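Molybdopterin biosynthesis moeA protein (Pyrococcus horikoshii, PDB 1WU2) probably acts in molybdenum cofactor biosynthesis, at the step where MoeA-family proteins help insert molybdenum into molybdopterin. Local coordinates at residues Y61-E66 / I77-I82; E83-P86 / V90-E93; I101-G106 / N114-Q119; E152-K157 / V166-A171. One frame throughout, in Å; residues are numbered along the deposited sequence.

Interaction 1: residues Y61-E66 / I77-I82; sequences YAIRAE and IELTVI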
loop_
_atom_site.group_PDB
_atom_site.type_symbol
_atom_site.label_atom_id
_atom_site.label_comp_id
_atom_site.label_asym_id
_atom_site.label_seq_id
_atom_site.Cartn_x
_atom_site.Cartn_y
_atom_site.Cartn_z
ATOM N N TYR A 61 29.740 -30.579 18.849
ATOM C CA TYR A 61 29.908 -31.178 20.168
ATOM C C TYR A 61 29.492 -30.182 21.249
ATOM O O TYR A 61 30.035 -29.083 21.329
ATOM C CB TYR A 61 31.365 -31.591 20.379
ATOM C CG TYR A 61 31.831 -32.668 19.427
ATOM C CD1 TYR A 61 31.588 -34.012 19.693
ATOM C CD2 TYR A 61 32.506 -32.342 18.255
ATOM C CE1 TYR A 61 32.007 -35.004 18.817
ATOM C CE2 TYR A 61 32.930 -33.324 17.375
ATOM C CZ TYR A 61 32.678 -34.654 17.661
ATOM O OH TYR A 61 33.096 -35.632 16.789
ATOM N N ALA A 62 28.524 -30.571 22.073
ATOM C CA ALA A 62 28.075 -29.745 23.184
ATOM C C ALA A 62 29.106 -29.785 24.314
ATOM O O ALA A 62 29.295 -30.816 24.953
ATOM C CB ALA A 62 26.716 -30.222 23.676
ATOM N N ILE A 63 29.775 -28.658 24.541
ATOM C CA ILE A 63 30.843 -28.564 25.532
ATOM C C ILE A 63 30.525 -27.501 26.574
ATOM O O ILE A 63 29.451 -26.901 26.556
ATOM C CB ILE A 63 32.185 -28.230 24.832
ATOM C CG1 ILE A 63 32.116 -26.863 24.139
ATOM C CG2 ILE A 63 32.541 -29.316 23.825
ATOM C CD1 ILE A 63 33.471 -26.276 23.806
ATOM N N ARG A 64 31.469 -27.287 27.485
ATOM C CA ARG A 64 31.446 -26.133 28.369
ATOM C C ARG A 64 32.338 -25.080 27.734
ATOM O O ARG A 64 33.495 -25.356 27.421
ATOM C CB ARG A 64 31.985 -26.488 29.755
ATOM C CG ARG A 64 31.432 -27.773 30.351
ATOM C CD ARG A 64 30.100 -27.589 31.034
ATOM N NE ARG A 64 30.247 -26.889 32.312
ATOM C CZ ARG A 64 30.119 -27.449 33.517
ATOM N NH1 ARG A 64 29.830 -28.740 33.652
ATOM N NH2 ARG A 64 30.280 -26.704 34.604
ATOM N N ALA A 65 31.796 -23.884 27.522
ATOM C CA ALA A 65 32.580 -22.758 27.024
ATOM C C ALA A 65 33.745 -22.463 27.967
ATOM O O ALA A 65 34.845 -22.146 27.524
ATOM C CB ALA A 65 31.693 -21.524 26.874
ATOM N N GLU A 66 33.489 -22.603 29.267
ATOM C CA GLU A 66 34.472 -22.316 30.314
ATOM C C GLU A 66 35.742 -23.165 30.187
ATOM O O GLU A 66 36.831 -22.712 30.533
ATOM C CB GLU A 66 33.848 -22.541 31.701
ATOM C CG GLU A 66 32.816 -21.495 32.121
ATOM C CD GLU A 66 31.472 -21.654 31.421
ATOM O OE1 GLU A 66 30.938 -22.789 31.375
ATOM O OE2 GLU A 66 30.947 -20.639 30.914
ATOM N N ILE A 77 43.178 -27.972 24.333
ATOM C CA ILE A 77 42.401 -28.546 25.428
ATOM C C ILE A 77 41.743 -29.826 24.922
ATOM O O ILE A 77 41.084 -29.821 23.880
ATOM C CB ILE A 77 41.346 -27.532 25.967
ATOM C CG1 ILE A 77 41.954 -26.661 27.072
ATOM C CG2 ILE A 77 40.103 -28.245 26.514
ATOM C CD1 ILE A 77 42.914 -25.610 26.570
ATOM N N GLU A 78 41.932 -30.917 25.658
ATOM C CA GLU A 78 41.345 -32.203 25.302
ATOM C C GLU A 78 40.023 -32.398 26.041
ATOM O O GLU A 78 39.930 -32.135 27.239
ATOM C CB GLU A 78 42.311 -33.341 25.644
ATOM C CG GLU A 78 41.959 -34.669 24.991
ATOM C CD GLU A 78 42.772 -35.825 25.540
ATOM O OE1 GLU A 78 42.335 -36.440 26.536
ATOM O OE2 GLU A 78 43.847 -36.124 24.975
ATOM N N LEU A 79 39.003 -32.841 25.308
ATOM C CA LEU A 79 37.727 -33.246 25.893
ATOM C C LEU A 79 37.431 -34.694 25.505
ATOM O O LEU A 79 38.008 -35.219 24.556
ATOM C CB LEU A 79 36.594 -32.331 25.418
ATOM C CG LEU A 79 36.811 -30.823 25.572
ATOM C CD1 LEU A 79 35.718 -30.056 24.846
ATOM C CD2 LEU A 79 36.867 -30.419 27.042
ATOM N N THR A 80 36.529 -35.334 26.246
ATOM C CA THR A 80 36.175 -36.730 26.010
ATOM C C THR A 80 34.712 -36.835 25.570
ATOM O O THR A 80 33.821 -36.282 26.212
ATOM C CB THR A 80 36.414 -37.570 27.287
ATOM O OG1 THR A 80 37.700 -37.264 27.845
ATOM C CG2 THR A 80 36.504 -39.056 26.957
ATOM N N VAL A 81 34.484 -37.546 24.469
ATOM C CA VAL A 81 33.147 -37.747 23.921
ATOM C C VAL A 81 32.489 -38.963 24.582
ATOM O O VAL A 81 32.828 -40.110 24.276
ATOM C CB VAL A 81 33.192 -37.929 22.384
ATOM C CG1 VAL A 81 31.782 -38.049 21.802
ATOM C CG2 VAL A 81 33.940 -36.769 21.733
ATOM N N ILE A 82 31.551 -38.691 25.491
ATOM C CA ILE A 82 30.825 -39.730 26.231
ATOM C C ILE A 82 29.563 -40.224 25.516
ATOM O O ILE A 82 29.057 -41.302 25.828
ATOM C CB ILE A 82 30.439 -39.221 27.646
ATOM C CG1 ILE A 82 29.326 -38.156 27.555
ATOM C CG2 ILE A 82 31.692 -38.742 28.394
ATOM C CD1 ILE A 82 29.324 -37.107 28.657
#
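Ile63 meets Leu79 and Tyr61 meets Val81 in two apolar pairs that carry the whole contact; no hydrogen bond runs between 61-66 and 77-82. The closer pair is aliphatic. The branch methyl CG2 of Ile63 lies 3.4 Å from CD1 of Leu79, closer than two methyls normally sit, and the same Leu79 methyl reaches CB of Ile63 at 4.0 Å. The two side chains cross at about a right angle, so they meet methyl to methyl and do not lie along one another. The torsion of Ile63 explains which branch does the touching: CG1 sits between the backbone N and the carbonyl carbon (chi1 63°), which puts CG2 opposite the carbonyl carbon and against Leu79.

The second pair joins an aromatic ring to a beta-branched side chain. CG2 of Val81 comes 3.9 Å from CE1 of Tyr61, with CD1 of the ring a little farther off, and here too the side chains cross nearly perpendicularly. CG2 makes the closer approach, CG1 of Val81 standing slightly farther from the ring.

Backbone hydrogen bonds of these residues go to other strands: Ala62 pairs with Ile101, Tyr61 with Ile117 and Leu79 with Ile129. The CA atoms of the facing residues are still more than 8 Å apart because strand 99-103 lies between 60-63 and 77-84 in the six-stranded mixed sheet. The contact therefore bridges two next-nearest, mutually antiparallel strands on one face of the sheet, where Tyr61 also packs on Lys102 of the intervening strand, on Ile129 of strand 128-131 and on Arg124 of strand 123-125.

Interaction 2: residues E83-P86 / V90-E93; sequences EEVP and VAKE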
loop_
_atom_site.group_PDB
_atom_site.type_symbol
_atom_site.label_atom_id
_atom_site.label_comp_id
_atom_site.label_asym_id
_atom_site.label_seq_id
_atom_site.Cartn_x
_atom_site.Cartn_y
_atom_site.Cartn_z
ATOM N N GLU A 83 29.041 -39.431 24.583
ATOM C CA GLU A 83 27.817 -39.799 23.870
ATOM C C GLU A 83 27.715 -39.162 22.486
ATOM O O GLU A 83 28.263 -38.092 22.234
ATOM C CB GLU A 83 26.582 -39.413 24.694
ATOM C CG GLU A 83 25.257 -39.781 24.036
ATOM C CD GLU A 83 24.050 -39.504 24.907
ATOM O OE1 GLU A 83 24.082 -38.535 25.691
ATOM O OE2 GLU A 83 23.058 -40.255 24.789
ATOM N N GLU A 84 27.008 -39.852 21.597
ATOM C CA GLU A 84 26.592 -39.308 20.315
ATOM C C GLU A 84 25.085 -39.503 20.188
ATOM O O GLU A 84 24.604 -40.634 20.101
ATOM C CB GLU A 84 27.322 -40.010 19.170
ATOM C CG GLU A 84 28.835 -40.010 19.321
ATOM C CD GLU A 84 29.553 -40.416 18.050
ATOM O OE1 GLU A 84 28.981 -41.193 17.254
ATOM O OE2 GLU A 84 30.695 -39.957 17.851
ATOM N N VAL A 85 24.351 -38.394 20.194
ATOM C CA VAL A 85 22.894 -38.412 20.167
ATOM C C VAL A 85 22.427 -38.639 18.730
ATOM O O VAL A 85 22.737 -37.830 17.856
ATOM C CB VAL A 85 22.306 -37.077 20.693
ATOM C CG1 VAL A 85 20.782 -37.121 20.728
ATOM C CG2 VAL A 85 22.860 -36.745 22.077
ATOM N N PRO A 86 21.693 -39.727 18.471
ATOM C CA PRO A 86 21.136 -39.972 17.131
ATOM C C PRO A 86 20.142 -38.894 16.711
ATOM O O PRO A 86 19.762 -38.058 17.533
ATOM C CB PRO A 86 20.420 -41.323 17.279
ATOM C CG PRO A 86 20.973 -41.937 18.515
ATOM C CD PRO A 86 21.340 -40.806 19.413
ATOM N N VAL A 90 17.251 -37.205 22.316
ATOM C CA VAL A 90 17.766 -36.352 23.384
ATOM C C VAL A 90 18.929 -37.065 24.079
ATOM O O VAL A 90 18.953 -38.294 24.159
ATOM C CB VAL A 90 16.662 -36.023 24.419
ATOM C CG1 VAL A 90 17.196 -35.119 25.525
ATOM C CG2 VAL A 90 15.464 -35.375 23.737
ATOM N N ALA A 91 19.885 -36.285 24.580
ATOM C CA ALA A 91 21.057 -36.832 25.263
ATOM C C ALA A 91 20.682 -37.490 26.590
ATOM O O ALA A 91 20.010 -36.885 27.426
ATOM C CB ALA A 91 22.090 -35.740 25.502
ATOM N N LYS A 92 21.127 -38.729 26.771
ATOM C CA LYS A 92 20.910 -39.466 28.015
ATOM C C LYS A 92 21.874 -38.995 29.106
ATOM O O LYS A 92 21.514 -38.966 30.280
ATOM C CB LYS A 92 21.089 -40.976 27.797
ATOM C CG LYS A 92 20.353 -41.560 26.589
ATOM C CD LYS A 92 18.855 -41.290 26.634
ATOM C CE LYS A 92 18.108 -42.165 25.631
ATOM N NZ LYS A 92 17.558 -43.407 26.251
ATOM N N GLU A 93 23.091 -38.628 28.706
ATOM C CA GLU A 93 24.151 -38.249 29.641
ATOM C C GLU A 93 24.261 -36.733 29.793
ATOM O O GLU A 93 23.823 -35.977 28.924
ATOM C CB GLU A 93 25.500 -38.831 29.185
ATOM C CG GLU A 93 26.015 -39.984 30.045
ATOM C CD GLU A 93 25.475 -41.338 29.614
ATOM O OE1 GLU A 93 24.247 -41.461 29.414
ATOM O OE2 GLU A 93 26.278 -42.286 29.474
#
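The carboxylate of Glu83 grips two successive backbone N-H groups, those of Lys92 and Glu93. OE2 takes the N-H of Lys92 at 3.2 Å through its syn lone pair, with a nearly straight bond (166°). OE1 accepts from N of Glu93, also at 3.2 Å and close to linear (170°), but this donor stands above the carboxylate plane. With both oxygens engaged, the group is held against rotation. Carbon contacts fill in around it: OE1 rests 3.4 Å from CB of Ala91, and CG of Lys92 lies 3.5 Å from OE2.

Beside this clasp, CG2 of Val85 packs on CB of Ala91 at 3.7 Å, while its CG1 faces the backbone of Val90. Glu83 reaches the loop because its chain is fully extended, with CG anti to the backbone N (chi1 -179°). The amine of Lys92 leads away and forms no salt bridge with Glu83; the carboxylate of Glu93, whose OE1 is 4.7 Å from OE1 of Glu83, may slightly raise the cost of charge here. With an alanine at Glu83, the N-H groups of Lys92 and Glu93 would probably lose their acceptor, and 90-93 would be free to move off the strand end.

Residues 83-86 run out of strand 77-84. The loop that leads on to strand 99-103 contains 90-93, so the contact closes a short surface loop. Beneath it, Ile101 of strand 99-103 packs against both Glu83 and Val85, the backbone of Val85 bonds with Lys102, and Pro110 borders Ala91.

Interaction 3: residues I101-G106 / N114-Q119; sequences IKVLTG and NAVIMQ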
loop_
_atom_site.group_PDB
_atom_site.type_symbol
_atom_site.label_atom_id
_atom_site.label_comp_id
_atom_site.label_asym_id
_atom_site.label_seq_id
_atom_site.Cartn_x
_atom_site.Cartn_y
_atom_site.Cartn_z
ATOM N N ILE A 101 29.473 -33.889 24.071
ATOM C CA ILE A 101 28.446 -34.785 23.532
ATOM C C ILE A 101 28.115 -34.402 22.096
ATOM O O ILE A 101 27.524 -33.356 21.854
ATOM C CB ILE A 101 27.162 -34.736 24.408
ATOM C CG1 ILE A 101 27.434 -35.356 25.780
ATOM C CG2 ILE A 101 25.996 -35.459 23.716
ATOM C CD1 ILE A 101 26.304 -35.186 26.774
ATOM N N LYS A 102 28.495 -35.251 21.147
ATOM C CA LYS A 102 28.153 -35.040 19.743
ATOM C C LYS A 102 26.647 -34.878 19.549
ATOM O O LYS A 102 25.868 -35.732 19.969
ATOM C CB LYS A 102 28.653 -36.202 18.880
ATOM C CG LYS A 102 28.701 -35.892 17.390
ATOM C CD LYS A 102 29.448 -36.977 16.622
ATOM C CE LYS A 102 29.958 -36.473 15.282
ATOM N NZ LYS A 102 28.852 -36.311 14.309
ATOM N N VAL A 103 26.253 -33.770 18.930
ATOM C CA VAL A 103 24.859 -33.517 18.578
ATOM C C VAL A 103 24.719 -33.150 17.103
ATOM O O VAL A 103 25.704 -32.890 16.419
ATOM C CB VAL A 103 24.252 -32.386 19.443
ATOM C CG1 VAL A 103 24.113 -32.839 20.885
ATOM C CG2 VAL A 103 25.084 -31.096 19.355
ATOM N N LEU A 104 23.483 -33.153 16.620
ATOM C CA LEU A 104 23.154 -32.639 15.293
ATOM C C LEU A 104 22.383 -31.334 15.446
ATOM O O LEU A 104 21.967 -30.981 16.549
ATOM C CB LEU A 104 22.314 -33.656 14.520
ATOM C CG LEU A 104 23.031 -34.963 14.161
ATOM C CD1 LEU A 104 22.024 -36.056 13.821
ATOM C CD2 LEU A 104 24.001 -34.753 13.005
ATOM N N THR A 105 22.200 -30.620 14.339
ATOM C CA THR A 105 21.415 -29.387 14.323
ATOM C C THR A 105 19.972 -29.714 14.684
ATOM O O THR A 105 19.405 -30.668 14.159
ATOM C CB THR A 105 21.458 -28.730 12.929
ATOM O OG1 THR A 105 22.813 -28.467 12.545
ATOM C CG2 THR A 105 20.804 -27.347 12.947
ATOM N N GLY A 106 19.387 -28.924 15.582
ATOM C CA GLY A 106 18.039 -29.161 16.068
ATOM C C GLY A 106 17.992 -29.873 17.412
ATOM O O GLY A 106 17.007 -29.760 18.140
ATOM N N ASN A 114 26.728 -25.478 27.712
ATOM C CA ASN A 114 26.316 -24.108 27.409
ATOM C C ASN A 114 26.881 -23.595 26.078
ATOM O O ASN A 114 26.781 -22.408 25.780
ATOM C CB ASN A 114 26.672 -23.160 28.568
ATOM C CG ASN A 114 28.173 -22.991 28.763
ATOM O OD1 ASN A 114 28.971 -23.722 28.189
ATOM N ND2 ASN A 114 28.556 -22.021 29.587
ATOM N N ALA A 115 27.450 -24.495 25.276
ATOM C CA ALA A 115 27.974 -24.141 23.955
ATOM C C ALA A 115 28.097 -25.356 23.036
ATOM O O ALA A 115 28.079 -26.497 23.490
ATOM C CB ALA A 115 29.324 -23.451 24.094
ATOM N N VAL A 116 28.212 -25.093 21.737
ATOM C CA VAL A 116 28.438 -26.133 20.736
ATOM C C VAL A 116 29.523 -25.685 19.751
ATOM O O VAL A 116 29.488 -24.567 19.238
ATOM C CB VAL A 116 27.144 -26.488 19.964
ATOM C CG1 VAL A 116 27.404 -27.609 18.960
ATOM C CG2 VAL A 116 26.029 -26.896 20.928
ATOM N N ILE A 117 30.484 -26.572 19.504
ATOM C CA ILE A 117 31.580 -26.317 18.569
ATOM C C ILE A 117 31.345 -27.113 17.292
ATOM O O ILE A 117 31.000 -28.288 17.342
ATOM C CB ILE A 117 32.962 -26.678 19.205
ATOM C CG1 ILE A 117 34.112 -26.380 18.230
ATOM C CG2 ILE A 117 33.028 -28.157 19.638
ATOM C CD1 ILE A 117 34.749 -25.029 18.419
HETATM N N MSE A 118 31.536 -26.460 16.149
HETATM C CA MSE A 118 31.370 -27.106 14.848
HETATM C C MSE A 118 32.278 -28.326 14.724
HETATM O O MSE A 118 33.416 -28.315 15.197
HETATM C CB MSE A 118 31.696 -26.124 13.727
HETATM C CG MSE A 118 30.773 -24.929 13.662
HETATM SE SE MSE A 118 31.136 -23.863 12.093
HETATM C CE MSE A 118 30.257 -24.980 10.772
ATOM N N GLN A 119 31.752 -29.373 14.093
ATOM C CA GLN A 119 32.472 -30.633 13.886
ATOM C C GLN A 119 33.848 -30.423 13.265
ATOM O O GLN A 119 34.849 -30.972 13.723
ATOM C CB GLN A 119 31.668 -31.536 12.944
ATOM C CG GLN A 119 31.090 -32.777 13.587
ATOM C CD GLN A 119 29.976 -33.389 12.757
ATOM O OE1 GLN A 119 29.054 -33.988 13.301
ATOM N NE2 GLN A 119 30.059 -33.236 11.439
#
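Lys102 and Gln119 form the polar side of this contact, and Val103 and Val116 the buried one. The apolar pair is modest: CG2 of Val103 stands 4.2 Å from CG1 of Val116, at ordinary van der Waals range, and both side chains are buried. Strand 60-63 runs between strands 99-103 and 115-118, and Gly60, backbone-bonded to Val103, brings no side chain to this packing. Ile109 also packs on Val116.

Toward solvent, the contact narrows to a single hydrogen bond. NZ of Lys102 donates to OE1 of Gln119 at 2.5 Å, a length so short that it is doubtful. The ammonium comes from well above the carbonyl plane, 46° out of it, with a C=O...donor angle of 133°, so it does not sit on a lone pair. CE follows at 3.3 Å from the same OE1. The lysine starts with CG anti to its backbone N and stays extended until the bend at its last torsion (chi4 -73°), which turns NZ onto the amide; the two side chains cross at about a right angle. At its base, Lys102 packs on Tyr61 of strand 60-63, and OE2 of Glu84 touches its CD. Replacement by a leucine would probably leave OE1 of Gln119 without this donor and let the amide turn.

A charged donor meets a neutral amide here. If the bond is real in this form, it would probably fix which end of the Gln119 amide faces the lysine and polarise its carbonyl, without cancelling the positive charge.

Interaction 4: residues E152-K157 / V166-A171; sequences EVVLRK and VAMLKA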
loop_
_atom_site.group_PDB
_atom_site.type_symbol
_atom_site.label_atom_id
_atom_site.label_comp_id
_atom_site.label_asym_id
_atom_site.label_seq_id
_atom_site.Cartn_x
_atom_site.Cartn_y
_atom_site.Cartn_z
ATOM N N GLU A 152 5.416 -12.636 25.429
ATOM C CA GLU A 152 5.957 -11.464 24.751
ATOM C C GLU A 152 4.960 -10.977 23.709
ATOM O O GLU A 152 4.280 -11.783 23.073
ATOM C CB GLU A 152 7.273 -11.836 24.070
ATOM C CG GLU A 152 8.144 -10.671 23.643
ATOM C CD GLU A 152 9.506 -11.132 23.147
ATOM O OE1 GLU A 152 9.584 -11.655 22.009
ATOM O OE2 GLU A 152 10.495 -10.981 23.898
ATOM N N VAL A 153 4.867 -9.657 23.549
ATOM C CA VAL A 153 4.048 -9.058 22.498
ATOM C C VAL A 153 4.778 -9.229 21.170
ATOM O O VAL A 153 5.916 -8.788 21.029
ATOM C CB VAL A 153 3.772 -7.552 22.756
ATOM C CG1 VAL A 153 3.006 -6.924 21.587
ATOM C CG2 VAL A 153 2.999 -7.362 24.047
ATOM N N VAL A 154 4.122 -9.891 20.216
ATOM C CA VAL A 154 4.669 -10.125 18.877
ATOM C C VAL A 154 4.068 -9.183 17.829
ATOM O O VAL A 154 4.717 -8.870 16.834
ATOM C CB VAL A 154 4.475 -11.603 18.429
ATOM C CG1 VAL A 154 4.997 -12.554 19.494
ATOM C CG2 VAL A 154 3.008 -11.914 18.116
ATOM N N LEU A 155 2.828 -8.754 18.051
ATOM C CA LEU A 155 2.164 -7.785 17.180
ATOM C C LEU A 155 1.384 -6.779 18.019
ATOM O O LEU A 155 0.559 -7.164 18.846
ATOM C CB LEU A 155 1.205 -8.492 16.222
ATOM C CG LEU A 155 1.839 -9.294 15.083
ATOM C CD1 LEU A 155 0.807 -10.216 14.453
ATOM C CD2 LEU A 155 2.439 -8.373 14.041
ATOM N N ARG A 156 1.640 -5.493 17.792
ATOM C CA ARG A 156 0.996 -4.430 18.556
ATOM C C ARG A 156 -0.408 -4.157 18.049
ATOM O O ARG A 156 -0.747 -4.484 16.910
ATOM C CB ARG A 156 1.803 -3.129 18.480
ATOM C CG ARG A 156 3.239 -3.230 18.971
ATOM C CD ARG A 156 3.383 -3.260 20.481
ATOM N NE ARG A 156 4.763 -3.547 20.879
ATOM C CZ ARG A 156 5.139 -3.953 22.092
ATOM N NH1 ARG A 156 4.247 -4.118 23.066
ATOM N NH2 ARG A 156 6.424 -4.190 22.337
ATOM N N LYS A 157 -1.209 -3.536 18.912
ATOM C CA LYS A 157 -2.536 -3.049 18.564
ATOM C C LYS A 157 -2.409 -1.949 17.511
ATOM O O LYS A 157 -1.548 -1.081 17.616
ATOM C CB LYS A 157 -3.228 -2.500 19.820
ATOM C CG LYS A 157 -4.599 -1.868 19.595
ATOM C CD LYS A 157 -5.037 -1.045 20.811
ATOM C CE LYS A 157 -6.460 -0.519 20.665
ATOM N NZ LYS A 157 -6.690 0.175 19.361
ATOM N N VAL A 166 0.528 -12.504 9.361
ATOM C CA VAL A 166 -0.471 -13.574 9.378
ATOM C C VAL A 166 0.211 -14.927 9.610
ATOM O O VAL A 166 -0.375 -15.834 10.203
ATOM C CB VAL A 166 -1.308 -13.586 8.067
ATOM C CG1 VAL A 166 -2.308 -14.731 8.050
ATOM C CG2 VAL A 166 -2.056 -12.266 7.905
ATOM N N ALA A 167 1.456 -15.037 9.161
ATOM C CA ALA A 167 2.262 -16.236 9.346
ATOM C C ALA A 167 2.676 -16.393 10.805
ATOM O O ALA A 167 2.714 -17.508 11.324
ATOM C CB ALA A 167 3.491 -16.174 8.456
HETATM N N MSE A 168 2.992 -15.274 11.455
HETATM C CA MSE A 168 3.339 -15.261 12.875
HETATM C C MSE A 168 2.131 -15.658 13.702
HETATM O O MSE A 168 2.278 -16.279 14.751
HETATM C CB MSE A 168 3.826 -13.875 13.311
HETATM C CG MSE A 168 4.119 -13.741 14.808
HETATM SE SE MSE A 168 5.538 -14.930 15.412
HETATM C CE MSE A 168 7.074 -13.754 15.019
ATOM N N LEU A 169 0.944 -15.289 13.223
ATOM C CA LEU A 169 -0.305 -15.643 13.880
ATOM C C LEU A 169 -0.521 -17.152 13.830
ATOM O O LEU A 169 -0.956 -17.748 14.810
ATOM C CB LEU A 169 -1.485 -14.908 13.236
ATOM C CG LEU A 169 -1.610 -13.416 13.565
ATOM C CD1 LEU A 169 -2.679 -12.757 12.706
ATOM C CD2 LEU A 169 -1.923 -13.208 15.036
ATOM N N LYS A 170 -0.195 -17.770 12.695
ATOM C CA LYS A 170 -0.286 -19.221 12.568
ATOM C C LYS A 170 0.769 -19.923 13.421
ATOM O O LYS A 170 0.532 -21.022 13.918
ATOM C CB LYS A 170 -0.145 -19.668 11.113
ATOM C CG LYS A 170 -0.691 -21.077 10.881
ATOM C CD LYS A 170 -0.493 -21.538 9.454
ATOM C CE LYS A 170 -0.843 -23.011 9.305
ATOM N NZ LYS A 170 -1.075 -23.385 7.879
ATOM N N ALA A 171 1.925 -19.283 13.590
ATOM C CA ALA A 171 2.993 -19.814 14.433
ATOM C C ALA A 171 2.573 -19.849 15.900
ATOM O O ALA A 171 3.033 -20.707 16.656
ATOM C CB ALA A 171 4.275 -18.989 14.264
#
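Val154 and Leu155, on one strand of the small antiparallel ribbon formed by 44-45 and 153-155, pack against Met168 and Leu169 of helix 163-171. Val154 offers its CG2 methyl, which lies 3.9 Å from CG of Met168; the side chains meet at a slant. Met168 is a selenomethionine, and its CG, anti to the backbone N (chi1 176°), does the touching, while the bends farther along the chain turn the selenium aside from the valine. Next to it, CD1 of Leu155 approaches CD2 of Leu169 at 4.1 Å and CG of the same residue equally closely, these two side chains crossing nearly at a right angle.

That two consecutive residues both direct their CB atoms at the helix follows from the corner the chain turns at Val154; Ile44 of the partner strand shares backbone hydrogen bonds with both Val154 and Leu155. The result is a strand-to-helix packing joined by a short connection, with no hydrogen bond across it. Ile44 also touches Val154 and Leu169, and Val177 of strand 176-180 covers Leu169 as well.

The second subunit completes the surroundings. Its Leu370 packs on Leu155 and its Leu366 on Met168, and Lys170, on the same helix, makes a salt bridge with Glu196 of that subunit.

In the fold
From the N terminus, the four contacts follow in series, and none nests within or crosses another. Interaction 1 closes the loop between strands 60-63 and 77-84. Interaction 2 opens where strand 77-84 ends and closes the short loop that follows, touching interaction 1 through Ile82 and Glu93. Interaction 3 then closes the loop between strands 99-103 and 115-118, across the intervening strand 60-63. All three reach the same six-stranded sheet, and backbone bonds such as Val85 to Lys102 and Ile63 to Ala115 tie them together. Interaction 4 lies apart, about 17 Å from interaction 3 between nearest atoms, and closes the connection from 153-155 to helix 163-171 beside the second subunit.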